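Probable starch synthase 4, chloroplastic/amyloplastic (Arabidopsis thaliana, PDB 6GNE) is probably a plastid starch synthase, a glycosyltransferase built on the two-domain GT-B fold. Local coordinates at residues V12-A17 with E492-S497; D117-S122 with L188-L193; F151-Y156 with I221-V226; I170-H175 with N214-A219. All coordinates share one frame; numbering follows the deposited sequence.

In the fold
The chain enters the N-terminal Rossmann-like domain on strand 11-15, and contact 1 closes its longest loop when helix 484-499, near the C terminus, returns to that strand. The other three contacts are nested inside this loop. Contact 2 runs from helix 117-134 to the loop at 188-193 and closes first. By then contacts 3 and 4 have begun on helix 152-160 and strand 169-174, so both cross it. Contact 4 closes next, at the start of helix 215-222, nested inside contact 3, which closes where that helix passes into strand 225-228. Contacts 1 and 4 pack helices on the sheet, contact 3 joins two flanking helices, and contact 2 holds a loop against helix 117-134.

Contact 1: residues V12-A17 with E492-S497; sequences VVHIAA and ELYTRS
V12 and H14 meet a single side chain of the C-terminal helix, Y494, whose ring is aimed end-on at strand 11-15. V12 is directed at the helix, whereas H14 sets off to one side and only its ring end comes up to the tyrosine. V12 meets the ring obliquely, at CE2: its CG1 lies 3.9 Å from CE2 of Y494, and CG2 of V12 is 4.2 Å from the same carbon. The valine and tyrosine side chains run roughly perpendicular to each other. Farther along, the phenol oxygen comes up to the imidazole of H14, with Y494 OH 3.8 Å from CE1 of H14, again at close to a right angle. That meeting is packing; the hydroxyl is instead hydrogen-bonded to ND1 of H143, while ND1 of H14 pairs with H145. With CG of Y494 opposite its own carbonyl carbon (chi1 -67°), the ring leaves the helix toward the strand and carries its polar end into a buried cluster of histidines. Y494 thus joins apolar packing to a satisfied buried hydroxyl, while L493 and S497 add contacts with strand 225-228. In GT-B enzymes the last helix characteristically returns to the N-terminal domain, and here helix 484-499 lies against strands 11-15, 141-145 and 225-228, with Y494 also packing on I141 and I225.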
loop_
_atom_site.group_PDB
_atom_site.type_symbol
_atom_site.label_atom_id
_atom_site.label_comp_id
_atom_site.label_asym_id
_atom_site.label_seq_id
_atom_site.Cartn_x
_atom_site.Cartn_y
_atom_site.Cartn_z
ATOM N N VAL A 12 0.851 12.410 -17.116
ATOM C CA VAL A 12 1.431 11.928 -15.866
ATOM C C VAL A 12 1.889 10.483 -16.034
ATOM O O VAL A 12 1.077 9.604 -16.336
ATOM C CB VAL A 12 0.362 11.965 -14.760
ATOM C CG1 VAL A 12 0.958 11.569 -13.422
ATOM C CG2 VAL A 12 -0.302 13.337 -14.707
ATOM N N VAL A 13 3.177 10.243 -15.823
ATOM C CA VAL A 13 3.714 8.879 -15.818
ATOM C C VAL A 13 4.078 8.418 -14.395
ATOM O O VAL A 13 4.748 9.133 -13.665
ATOM C CB VAL A 13 4.926 8.742 -16.747
ATOM C CG1 VAL A 13 5.436 7.304 -16.777
ATOM C CG2 VAL A 13 4.522 9.129 -18.155
ATOM N N HIS A 14 3.601 7.238 -14.005
ATOM C CA HIS A 14 3.940 6.635 -12.705
ATOM C C HIS A 14 4.909 5.505 -12.955
ATOM O O HIS A 14 4.646 4.627 -13.762
ATOM C CB HIS A 14 2.703 6.098 -11.986
ATOM C CG HIS A 14 1.818 7.157 -11.446
ATOM N ND1 HIS A 14 1.787 7.488 -10.115
ATOM C CD2 HIS A 14 0.944 7.988 -12.061
ATOM C CE1 HIS A 14 0.934 8.482 -9.933
ATOM N NE2 HIS A 14 0.409 8.806 -11.101
ATOM N N ILE A 15 6.025 5.524 -12.252
ATOM C CA ILE A 15 6.998 4.453 -12.338
ATOM C C ILE A 15 6.989 3.818 -10.955
ATOM O O ILE A 15 7.203 4.505 -9.965
ATOM C CB ILE A 15 8.405 5.000 -12.690
ATOM C CG1 ILE A 15 8.372 5.664 -14.074
ATOM C CG2 ILE A 15 9.467 3.912 -12.632
ATOM C CD1 ILE A 15 9.577 6.556 -14.360
ATOM N N ALA A 16 6.739 2.515 -10.889
ATOM C CA ALA A 16 6.640 1.816 -9.617
ATOM C C ALA A 16 6.934 0.352 -9.778
ATOM O O ALA A 16 6.903 -0.175 -10.900
ATOM C CB ALA A 16 5.240 2.000 -9.050
ATOM N N ALA A 17 7.167 -0.309 -8.654
ATOM C CA ALA A 17 7.396 -1.756 -8.646
ATOM C C ALA A 17 6.121 -2.572 -8.551
ATOM O O ALA A 17 6.176 -3.775 -8.744
ATOM C CB ALA A 17 8.344 -2.128 -7.510
ATOM N N GLU A 492 -3.404 19.369 -7.523
ATOM C CA GLU A 492 -3.008 20.751 -7.173
ATOM C C GLU A 492 -1.504 20.885 -6.953
ATOM O O GLU A 492 -0.948 21.917 -7.300
ATOM C CB GLU A 492 -3.790 21.307 -5.963
ATOM C CG GLU A 492 -5.271 21.617 -6.267
ATOM C CD GLU A 492 -6.186 21.835 -5.029
ATOM O OE1 GLU A 492 -5.773 21.546 -3.857
ATOM O OE2 GLU A 492 -7.348 22.300 -5.243
ATOM N N LEU A 493 -0.855 19.846 -6.411
ATOM C CA LEU A 493 0.604 19.819 -6.321
ATOM C C LEU A 493 1.257 19.737 -7.693
ATOM O O LEU A 493 2.231 20.449 -7.941
ATOM C CB LEU A 493 1.096 18.690 -5.419
ATOM C CG LEU A 493 0.739 18.781 -3.930
ATOM C CD1 LEU A 493 1.024 17.446 -3.242
ATOM C CD2 LEU A 493 1.406 19.947 -3.181
ATOM N N TYR A 494 0.712 18.890 -8.570
ATOM C CA TYR A 494 1.199 18.753 -9.950
ATOM C C TYR A 494 1.122 20.058 -10.738
ATOM O O TYR A 494 2.117 20.480 -11.334
ATOM C CB TYR A 494 0.391 17.713 -10.735
ATOM C CG TYR A 494 0.490 16.248 -10.333
ATOM C CD1 TYR A 494 1.424 15.778 -9.399
ATOM C CD2 TYR A 494 -0.352 15.316 -10.931
ATOM C CE1 TYR A 494 1.489 14.437 -9.061
ATOM C CE2 TYR A 494 -0.295 13.988 -10.603
ATOM C CZ TYR A 494 0.633 13.552 -9.671
ATOM O OH TYR A 494 0.676 12.219 -9.382
ATOM N N THR A 495 -0.065 20.667 -10.773
ATOM C CA THR A 495 -0.268 21.928 -11.508
ATOM C C THR A 495 0.590 23.062 -10.951
ATOM O O THR A 495 1.199 23.780 -11.723
ATOM C CB THR A 495 -1.746 22.374 -11.553
ATOM O OG1 THR A 495 -2.314 22.302 -10.244
ATOM C CG2 THR A 495 -2.557 21.501 -12.503
ATOM N N ARG A 496 0.662 23.206 -9.630
ATOM C CA ARG A 496 1.433 24.279 -8.995
ATOM C C ARG A 496 2.918 24.143 -9.273
ATOM O O ARG A 496 3.595 25.163 -9.473
ATOM C CB ARG A 496 1.170 24.339 -7.492
ATOM C CG ARG A 496 1.760 25.521 -6.733
ATOM C CD ARG A 496 0.964 25.864 -5.461
ATOM N NE ARG A 496 1.085 24.847 -4.383
ATOM C CZ ARG A 496 0.101 24.104 -3.845
ATOM N NH1 ARG A 496 -1.184 24.212 -4.223
ATOM N NH2 ARG A 496 0.410 23.227 -2.883
ATOM N N SER A 497 3.412 22.910 -9.343
ATOM C CA SER A 497 4.807 22.671 -9.715
ATOM C C SER A 497 5.112 22.938 -11.202
ATOM O O SER A 497 6.152 23.488 -11.529
ATOM C CB SER A 497 5.210 21.251 -9.363
ATOM O OG SER A 497 6.613 21.149 -9.328
#

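Contact 2: residues D117-S122 with L188-L193; sequences DFRRFS and LGSCGL
S122 and C191 bring the two backbones closest, their CA atoms 5.8 Å apart, and illustrate how small residues let a turn settle against a helix. CB of C191 lies 3.7 Å from the carbonyl O of S122 and 4.0 Å from CB of S122. The serine hydroxyl stays with its own helix: set between backbone N and carbonyl carbon (chi1 63°), OG of S122 donates to O of F118 over 2.8 Å. That carbonyl also accepts from N of S122, the two donors arriving from opposite faces of its plane. Nearby, CD1 of L188 reaches the rim of the F118 ring, 4.1 Å from CZ.

The packing thins toward R119, which is partly exposed, as are G189 and G192 at the two ends of the type I turn. NH2 of R119 and OG of S190 come only to 3.5 Å, the oxygen near the guanidinium plane, and do not bond. D76 joins them instead, one carboxylate oxygen in a salt bridge with R119 and the other hydrogen-bonded to S190. Within the N-terminal Rossmann-like domain, the loop between strand 183-184 and helix 195-198 is therefore held to helix 117-134 by close packing of small residues and the F118-L188 apolar contact inside and, at its margin, through a shared carboxylate that probably offsets the arginine charge.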
loop_
_atom_site.group_PDB
_atom_site.type_symbol
_atom_site.label_atom_id
_atom_site.label_comp_id
_atom_site.label_asym_id
_atom_site.label_seq_id
_atom_site.Cartn_x
_atom_site.Cartn_y
_atom_site.Cartn_z
ATOM N N ASP A 117 18.307 -6.926 -4.796
ATOM C CA ASP A 117 17.169 -5.999 -5.054
ATOM C C ASP A 117 17.631 -4.621 -5.540
ATOM O O ASP A 117 17.013 -4.037 -6.436
ATOM C CB ASP A 117 16.255 -5.819 -3.819
ATOM C CG ASP A 117 15.164 -6.879 -3.710
ATOM O OD1 ASP A 117 14.981 -7.713 -4.617
ATOM O OD2 ASP A 117 14.445 -6.856 -2.709
ATOM N N PHE A 118 18.717 -4.118 -4.952
ATOM C CA PHE A 118 19.251 -2.805 -5.286
ATOM C C PHE A 118 19.548 -2.707 -6.795
ATOM O O PHE A 118 19.154 -1.736 -7.474
ATOM C CB PHE A 118 20.514 -2.519 -4.457
ATOM C CG PHE A 118 20.948 -1.088 -4.519
ATOM C CD1 PHE A 118 21.665 -0.608 -5.604
ATOM C CD2 PHE A 118 20.608 -0.203 -3.494
ATOM C CE1 PHE A 118 22.033 0.715 -5.674
ATOM C CE2 PHE A 118 20.967 1.135 -3.559
ATOM C CZ PHE A 118 21.691 1.587 -4.652
ATOM N N ARG A 119 20.249 -3.723 -7.304
ATOM C CA ARG A 119 20.599 -3.780 -8.702
ATOM C C ARG A 119 19.346 -3.938 -9.577
ATOM O O ARG A 119 19.187 -3.212 -10.572
ATOM C CB ARG A 119 21.605 -4.901 -8.959
ATOM C CG ARG A 119 23.008 -4.578 -8.448
ATOM C CD ARG A 119 23.930 -5.801 -8.418
ATOM N NE ARG A 119 24.033 -6.483 -9.707
ATOM C CZ ARG A 119 24.688 -6.021 -10.778
ATOM N NH1 ARG A 119 24.699 -6.745 -11.890
ATOM N NH2 ARG A 119 25.304 -4.838 -10.771
ATOM N N ARG A 120 18.470 -4.866 -9.177
ATOM C CA ARG A 120 17.210 -5.138 -9.863
ATOM C C ARG A 120 16.444 -3.838 -10.098
ATOM O O ARG A 120 16.121 -3.500 -11.231
ATOM C CB ARG A 120 16.337 -6.108 -9.057
ATOM C CG ARG A 120 16.839 -7.539 -8.938
ATOM C CD ARG A 120 15.963 -8.378 -8.017
ATOM N NE ARG A 120 14.672 -8.708 -8.656
ATOM C CZ ARG A 120 13.489 -8.841 -8.045
ATOM N NH1 ARG A 120 13.338 -8.670 -6.729
ATOM N NH2 ARG A 120 12.415 -9.153 -8.766
ATOM N N PHE A 121 16.193 -3.069 -9.049
ATOM C CA PHE A 121 15.320 -1.900 -9.198
ATOM C C PHE A 121 16.015 -0.607 -9.683
ATOM O O PHE A 121 15.384 0.245 -10.322
ATOM C CB PHE A 121 14.487 -1.703 -7.929
ATOM C CG PHE A 121 13.501 -2.826 -7.683
ATOM C CD1 PHE A 121 12.342 -2.913 -8.441
ATOM C CD2 PHE A 121 13.743 -3.802 -6.714
ATOM C CE1 PHE A 121 11.431 -3.932 -8.223
ATOM C CE2 PHE A 121 12.843 -4.838 -6.502
ATOM C CZ PHE A 121 11.683 -4.909 -7.249
ATOM N N SER A 122 17.300 -0.442 -9.400
ATOM C CA SER A 122 18.060 0.641 -10.034
ATOM C C SER A 122 18.158 0.419 -11.560
ATOM O O SER A 122 18.073 1.380 -12.329
ATOM C CB SER A 122 19.449 0.827 -9.399
ATOM O OG SER A 122 20.249 -0.320 -9.564
ATOM N N LEU A 188 25.792 2.312 -6.395
ATOM C CA LEU A 188 25.055 3.410 -7.038
ATOM C C LEU A 188 25.507 3.688 -8.463
ATOM O O LEU A 188 24.734 4.244 -9.255
ATOM C CB LEU A 188 25.144 4.711 -6.222
ATOM C CG LEU A 188 24.064 5.754 -6.530
ATOM C CD1 LEU A 188 22.641 5.221 -6.303
ATOM C CD2 LEU A 188 24.313 7.027 -5.755
ATOM N N GLY A 189 26.757 3.327 -8.776
ATOM C CA GLY A 189 27.339 3.586 -10.089
ATOM C C GLY A 189 26.796 2.687 -11.195
ATOM O O GLY A 189 26.919 3.031 -12.371
ATOM N N SER A 190 26.213 1.542 -10.825
ATOM C CA SER A 190 25.665 0.615 -11.807
ATOM C C SER A 190 24.658 1.276 -12.758
ATOM O O SER A 190 24.781 1.151 -13.976
ATOM C CB SER A 190 25.040 -0.612 -11.124
ATOM O OG SER A 190 26.005 -1.410 -10.470
ATOM N N CYS A 191 23.696 2.005 -12.213
ATOM C CA CYS A 191 22.620 2.600 -13.035
ATOM C C CYS A 191 23.061 3.838 -13.812
ATOM O O CYS A 191 22.291 4.339 -14.632
ATOM C CB CYS A 191 21.385 2.936 -12.194
ATOM S SG CYS A 191 21.685 4.159 -10.894
ATOM N N GLY A 192 24.280 4.328 -13.559
ATOM C CA GLY A 192 24.869 5.444 -14.321
ATOM C C GLY A 192 25.164 6.687 -13.500
ATOM O O GLY A 192 25.760 7.646 -14.024
ATOM N N LEU A 193 24.735 6.688 -12.238
ATOM C CA LEU A 193 24.888 7.838 -11.360
ATOM C C LEU A 193 26.328 8.016 -10.912
ATOM O O LEU A 193 27.033 7.044 -10.669
ATOM C CB LEU A 193 23.981 7.702 -10.145
ATOM C CG LEU A 193 22.484 7.847 -10.419
ATOM C CD1 LEU A 193 21.697 7.463 -9.167
ATOM C CD2 LEU A 193 22.122 9.256 -10.901
#

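Contact 3: residues F151-Y156 with I221-V226; sequences FVAPLY and IFSNIV. With GLC (alpha-D-glucopyranose), chain D.
F222 and P154 form the centre of this contact, a CH-pi interaction between a proline on one helix and an aromatic ring at the end of another. CB of P154 stands 4.2 Å from the centroid of the F222 ring and 12° off its normal, so the proline covers the middle of one face. Beside it, CB of A153 packs 3.7 Å from CB of F222 and 3.6 Å from OG of S223. On the other side of the ring plane from P154 lies a bound alpha-D-glucopyranose, approached obliquely by the CD1 and CE1 side of the phenyl group; its O2 makes a weak hydrogen bond to O of I221.

The next shell fixes these groups. CG of F222 lies anti to its carbonyl carbon (chi1 -73°), which directs the ring between helix 152-160 and the sugar. S223, where the chain leaves helical geometry, turns its hydroxyl back to the carbonyl of A219. N224 accepts from the backbone of I170 through OD1, tying the following turn to strand 169-174. I221, F222 and N224, with W157 and D158, line a glycan site set apart from the ADP pocket. It is formed where the helix-to-strand turn of a beta-alpha-beta unit meets helix 152-160 in the N-terminal Rossmann-like domain.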
loop_
_atom_site.group_PDB
_atom_site.type_symbol
_atom_site.label_atom_id
_atom_site.label_comp_id
_atom_site.label_asym_id
_atom_site.label_seq_id
_atom_site.Cartn_x
_atom_site.Cartn_y
_atom_site.Cartn_z
ATOM N N PHE A 151 15.505 6.106 -7.425
ATOM C CA PHE A 151 16.606 6.384 -8.332
ATOM C C PHE A 151 16.220 7.255 -9.519
ATOM O O PHE A 151 17.090 7.877 -10.105
ATOM C CB PHE A 151 17.225 5.090 -8.879
ATOM C CG PHE A 151 17.612 4.088 -7.825
ATOM C CD1 PHE A 151 18.816 4.204 -7.152
ATOM C CD2 PHE A 151 16.775 3.025 -7.525
ATOM C CE1 PHE A 151 19.179 3.289 -6.199
ATOM C CE2 PHE A 151 17.114 2.108 -6.558
ATOM C CZ PHE A 151 18.330 2.234 -5.896
ATOM N N VAL A 152 14.942 7.265 -9.889
ATOM C CA VAL A 152 14.457 8.084 -10.993
ATOM C C VAL A 152 14.767 9.592 -10.835
ATOM O O VAL A 152 15.167 10.240 -11.806
ATOM C CB VAL A 152 12.942 7.861 -11.204
ATOM C CG1 VAL A 152 12.343 8.908 -12.130
ATOM C CG2 VAL A 152 12.673 6.483 -11.777
ATOM N N ALA A 153 14.595 10.137 -9.629
ATOM C CA ALA A 153 14.800 11.577 -9.392
ATOM C C ALA A 153 16.212 12.076 -9.748
ATOM O O ALA A 153 16.330 12.956 -10.585
ATOM C CB ALA A 153 14.426 11.961 -7.957
ATOM N N PRO A 154 17.271 11.508 -9.140
ATOM C CA PRO A 154 18.621 11.937 -9.547
ATOM C C PRO A 154 18.985 11.553 -10.989
ATOM O O PRO A 154 19.638 12.358 -11.670
ATOM C CB PRO A 154 19.547 11.232 -8.549
ATOM C CG PRO A 154 18.735 10.080 -8.021
ATOM C CD PRO A 154 17.320 10.553 -8.018
ATOM N N LEU A 155 18.567 10.372 -11.450
ATOM C CA LEU A 155 18.742 9.979 -12.848
ATOM C C LEU A 155 18.161 10.999 -13.822
ATOM O O LEU A 155 18.861 11.446 -14.760
ATOM C CB LEU A 155 18.160 8.590 -13.120
ATOM C CG LEU A 155 19.029 7.418 -12.620
ATOM C CD1 LEU A 155 18.291 6.091 -12.652
ATOM C CD2 LEU A 155 20.301 7.297 -13.434
ATOM N N TYR A 156 16.918 11.411 -13.574
ATOM C CA TYR A 156 16.248 12.375 -14.451
ATOM C C TYR A 156 17.048 13.666 -14.589
ATOM O O TYR A 156 17.296 14.113 -15.702
ATOM C CB TYR A 156 14.836 12.694 -13.955
ATOM C CG TYR A 156 14.082 13.642 -14.860
ATOM C CD1 TYR A 156 13.597 13.217 -16.079
ATOM C CD2 TYR A 156 13.859 14.966 -14.497
ATOM C CE1 TYR A 156 12.890 14.081 -16.909
ATOM C CE2 TYR A 156 13.150 15.839 -15.310
ATOM C CZ TYR A 156 12.667 15.394 -16.512
ATOM O OH TYR A 156 11.978 16.247 -17.339
ATOM N N ILE A 221 15.558 14.901 -1.924
ATOM C CA ILE A 221 16.348 16.053 -2.365
ATOM C C ILE A 221 16.054 16.460 -3.806
ATOM O O ILE A 221 15.783 17.601 -4.099
ATOM C CB ILE A 221 17.841 15.788 -2.108
ATOM C CG1 ILE A 221 18.057 15.741 -0.570
ATOM C CG2 ILE A 221 18.727 16.876 -2.718
ATOM C CD1 ILE A 221 19.346 15.098 -0.161
ATOM N N PHE A 222 16.076 15.496 -4.700
ATOM C CA PHE A 222 15.947 15.759 -6.143
ATOM C C PHE A 222 14.528 15.912 -6.695
ATOM O O PHE A 222 14.373 16.242 -7.850
ATOM C CB PHE A 222 16.723 14.685 -6.933
ATOM C CG PHE A 222 18.203 14.857 -6.849
ATOM C CD1 PHE A 222 18.858 15.607 -7.808
ATOM C CD2 PHE A 222 18.956 14.307 -5.811
ATOM C CE1 PHE A 222 20.238 15.797 -7.756
ATOM C CE2 PHE A 222 20.324 14.530 -5.731
ATOM C CZ PHE A 222 20.961 15.266 -6.716
ATOM N N SER A 223 13.491 15.674 -5.906
ATOM C CA SER A 223 12.129 15.728 -6.419
ATOM C C SER A 223 11.568 17.102 -6.192
ATOM O O SER A 223 11.920 17.742 -5.235
ATOM C CB SER A 223 11.271 14.674 -5.741
ATOM O OG SER A 223 11.807 13.378 -5.985
ATOM N N ASN A 224 10.677 17.537 -7.067
ATOM C CA ASN A 224 9.988 18.824 -6.911
ATOM C C ASN A 224 8.812 18.748 -5.929
ATOM O O ASN A 224 8.388 19.787 -5.388
ATOM C CB ASN A 224 9.467 19.301 -8.273
ATOM C CG ASN A 224 10.565 19.414 -9.290
ATOM O OD1 ASN A 224 10.686 18.604 -10.240
ATOM N ND2 ASN A 224 11.413 20.384 -9.072
ATOM N N ILE A 225 8.274 17.528 -5.745
ATOM C CA ILE A 225 7.158 17.267 -4.848
ATOM C C ILE A 225 7.477 15.985 -4.103
ATOM O O ILE A 225 7.822 14.982 -4.730
ATOM C CB ILE A 225 5.805 17.066 -5.622
ATOM C CG1 ILE A 225 5.482 18.255 -6.542
ATOM C CG2 ILE A 225 4.637 16.872 -4.666
ATOM C CD1 ILE A 225 4.482 17.915 -7.639
ATOM N N VAL A 226 7.346 16.004 -2.771
ATOM C CA VAL A 226 7.544 14.792 -1.961
ATOM C C VAL A 226 6.342 14.575 -1.093
ATOM O O VAL A 226 5.991 15.455 -0.309
ATOM C CB VAL A 226 8.787 14.899 -1.042
ATOM C CG1 VAL A 226 9.025 13.557 -0.343
ATOM C CG2 VAL A 226 10.032 15.397 -1.832
HETATM C C1 GLC D . 18.095 19.036 -8.298
HETATM C C2 GLC D . 17.837 19.222 -6.798
HETATM C C3 GLC D . 18.966 19.999 -6.123
HETATM C C4 GLC D . 20.271 19.263 -6.448
HETATM C C5 GLC D . 20.468 19.366 -7.973
HETATM C C6 GLC D . 21.818 18.862 -8.491
HETATM O O2 GLC D . 16.600 19.882 -6.556
HETATM O O3 GLC D . 18.773 20.102 -4.705
HETATM O O4 GLC D . 21.389 19.726 -5.667
HETATM O O5 GLC D . 19.421 18.597 -8.583
HETATM O O6 GLC D . 21.731 18.413 -9.858
#

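Contact 4: residues I170-H175 with N214-A219; sequences ICFTCH and NPVKGA. With AC1 (4,6-dideoxy-4-{[(1S,4R,5S,6S)-4,5,6-trihydroxy-3-(hydroxymethyl)cyclohex-2-en-1-yl]amino}-alpha-D-glucopyranose), chain C.
In the beta-alpha-beta unit that joins strand 169-174 through helix 215-222 to strand 225-228, F172 and A219 make the central contact between the first strand and the helix. CB of A219 sits over the middle of the F172 ring, 3.4 Å from its centroid and 8° off the normal, a CH-pi contact. With CG of F172 anti to the backbone N (chi1 176°), the ring stands out from the sheet to receive it. V216 comes at the ring's edge instead, its CG1 4.0 Å from CE2 of F172, and the same methyl lies 4.3 Å from SG of C174.

N214 starts the helix as its N-cap: its OD1 accepts from N of K217 over 2.7 Å, the donor well above the amide carbonyl plane. Beyond C174, ND1 of H175 donates in its ring plane to O6B of the bound AC1, at 2.7 Å, while NE2 pairs with H145; H175 thus belongs to the large glycan pocket.

The N-to-C directions of strand 170-174 and helix 215-219 differ by 139°, nearer antiparallel than parallel, with axes 9.7 Å apart at closest approach. Strands 141-145 and 225-228 bond to 169-174, and helix 146-150 packs alongside through W147 and A150.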
loop_
_atom_site.group_PDB
_atom_site.type_symbol
_atom_site.label_atom_id
_atom_site.label_comp_id
_atom_site.label_asym_id
_atom_site.label_seq_id
_atom_site.Cartn_x
_atom_site.Cartn_y
_atom_site.Cartn_z
ATOM N N ILE A 170 9.256 16.156 -11.084
ATOM C CA ILE A 170 9.361 14.863 -10.407
ATOM C C ILE A 170 8.589 14.897 -9.092
ATOM O O ILE A 170 8.760 15.810 -8.268
ATOM C CB ILE A 170 10.839 14.453 -10.162
ATOM C CG1 ILE A 170 11.669 14.554 -11.461
ATOM C CG2 ILE A 170 10.935 13.041 -9.592
ATOM C CD1 ILE A 170 11.069 13.834 -12.640
ATOM N N CYS A 171 7.706 13.913 -8.926
ATOM C CA CYS A 171 7.009 13.683 -7.672
ATOM C C CYS A 171 7.502 12.358 -7.116
ATOM O O CYS A 171 7.657 11.364 -7.844
ATOM C CB CYS A 171 5.499 13.661 -7.890
ATOM S SG CYS A 171 4.468 13.513 -6.395
ATOM N N PHE A 172 7.783 12.358 -5.819
ATOM C CA PHE A 172 8.159 11.128 -5.105
ATOM C C PHE A 172 7.227 10.875 -3.936
ATOM O O PHE A 172 7.030 11.747 -3.107
ATOM C CB PHE A 172 9.591 11.229 -4.611
ATOM C CG PHE A 172 10.012 10.062 -3.791
ATOM C CD1 PHE A 172 10.132 8.826 -4.360
ATOM C CD2 PHE A 172 10.321 10.205 -2.455
ATOM C CE1 PHE A 172 10.526 7.734 -3.624
ATOM C CE2 PHE A 172 10.738 9.127 -1.700
ATOM C CZ PHE A 172 10.833 7.883 -2.292
ATOM N N THR A 173 6.627 9.701 -3.888
ATOM C CA THR A 173 5.844 9.289 -2.730
ATOM C C THR A 173 6.632 8.186 -1.991
ATOM O O THR A 173 7.008 7.194 -2.613
ATOM C CB THR A 173 4.447 8.823 -3.157
ATOM O OG1 THR A 173 3.741 9.915 -3.741
ATOM C CG2 THR A 173 3.639 8.278 -1.965
ATOM N N CYS A 174 6.922 8.392 -0.697
ATOM C CA CYS A 174 7.368 7.276 0.181
ATOM C C CYS A 174 6.195 6.762 0.993
ATOM O O CYS A 174 5.596 7.523 1.794
ATOM C CB CYS A 174 8.518 7.669 1.123
ATOM S SG CYS A 174 9.255 6.212 1.924
ATOM N N HIS A 175 5.879 5.490 0.761
ATOM C CA HIS A 175 4.756 4.793 1.400
ATOM C C HIS A 175 5.165 4.098 2.738
ATOM O O HIS A 175 4.296 3.637 3.515
ATOM C CB HIS A 175 4.199 3.724 0.466
ATOM C CG HIS A 175 3.656 4.242 -0.824
ATOM N ND1 HIS A 175 2.316 4.186 -1.130
ATOM C CD2 HIS A 175 4.270 4.747 -1.917
ATOM C CE1 HIS A 175 2.125 4.673 -2.339
ATOM N NE2 HIS A 175 3.295 5.029 -2.833
ATOM N N ASN A 214 21.788 6.508 0.221
ATOM C CA ASN A 214 20.391 6.398 0.626
ATOM C C ASN A 214 19.459 6.853 -0.506
ATOM O O ASN A 214 19.304 8.058 -0.728
ATOM C CB ASN A 214 20.153 7.216 1.896
ATOM C CG ASN A 214 18.767 7.005 2.474
ATOM O OD1 ASN A 214 17.770 7.085 1.754
ATOM N ND2 ASN A 214 18.694 6.749 3.770
ATOM N N PRO A 215 18.828 5.890 -1.219
ATOM C CA PRO A 215 17.951 6.222 -2.341
ATOM C C PRO A 215 16.781 7.118 -1.995
ATOM O O PRO A 215 16.495 8.050 -2.730
ATOM C CB PRO A 215 17.482 4.866 -2.815
ATOM C CG PRO A 215 18.632 3.970 -2.531
ATOM C CD PRO A 215 19.199 4.459 -1.241
ATOM N N VAL A 216 16.117 6.840 -0.894
ATOM C CA VAL A 216 14.981 7.652 -0.473
ATOM C C VAL A 216 15.438 9.070 -0.144
ATOM O O VAL A 216 14.744 10.021 -0.480
ATOM C CB VAL A 216 14.218 7.003 0.704
ATOM C CG1 VAL A 216 13.138 7.932 1.261
ATOM C CG2 VAL A 216 13.576 5.705 0.244
ATOM N N LYS A 217 16.607 9.214 0.464
ATOM C CA LYS A 217 17.166 10.547 0.715
ATOM C C LYS A 217 17.459 11.334 -0.568
ATOM O O LYS A 217 17.233 12.549 -0.632
ATOM C CB LYS A 217 18.444 10.473 1.535
ATOM C CG LYS A 217 18.931 11.860 1.870
ATOM C CD LYS A 217 19.619 12.005 3.188
ATOM C CE LYS A 217 21.104 11.901 3.078
ATOM N NZ LYS A 217 21.768 12.858 4.000
ATOM N N GLY A 218 17.984 10.644 -1.580
ATOM C CA GLY A 218 18.148 11.239 -2.903
ATOM C C GLY A 218 16.846 11.664 -3.542
ATOM O O GLY A 218 16.809 12.684 -4.206
ATOM N N ALA A 219 15.780 10.894 -3.357
ATOM C CA ALA A 219 14.479 11.277 -3.913
ATOM C C ALA A 219 13.855 12.440 -3.179
ATOM O O ALA A 219 13.163 13.236 -3.797
ATOM C CB ALA A 219 13.544 10.111 -3.945
HETATM C C1 AC1 C . 6.665 -2.476 0.162
HETATM O O2 AC1 C . 7.778 -0.323 0.073
HETATM C C2 AC1 C . 6.496 -0.955 0.219
HETATM C C4A AC1 C . 0.567 2.055 3.391
HETATM C C3 AC1 C . 5.764 -0.516 1.498
HETATM O O3 AC1 C . 5.602 0.903 1.425
HETATM C C4 AC1 C . 4.424 -1.251 1.610
HETATM N N4A AC1 C . 3.595 -0.853 2.762
HETATM C C5 AC1 C . 4.764 -2.744 1.626
HETATM O O5 AC1 C . 5.403 -3.102 0.398
HETATM C C6 AC1 C . 3.543 -3.642 1.726
HETATM C C1B AC1 C . 3.062 0.500 2.973
HETATM C C2B AC1 C . 2.487 0.741 4.393
HETATM O O2B AC1 C . 2.792 -0.317 5.322
HETATM C C3B AC1 C . 0.990 1.028 4.430
HETATM O O3B AC1 C . 0.722 1.630 5.693
HETATM O O4 AC1 C . -0.855 2.195 3.426
HETATM C C5B AC1 C . 1.054 1.688 2.020
HETATM C C7B AC1 C . 2.146 0.936 1.846
HETATM C C6B AC1 C . 0.338 2.228 0.804
HETATM O O6B AC1 C . 0.420 3.658 0.761
#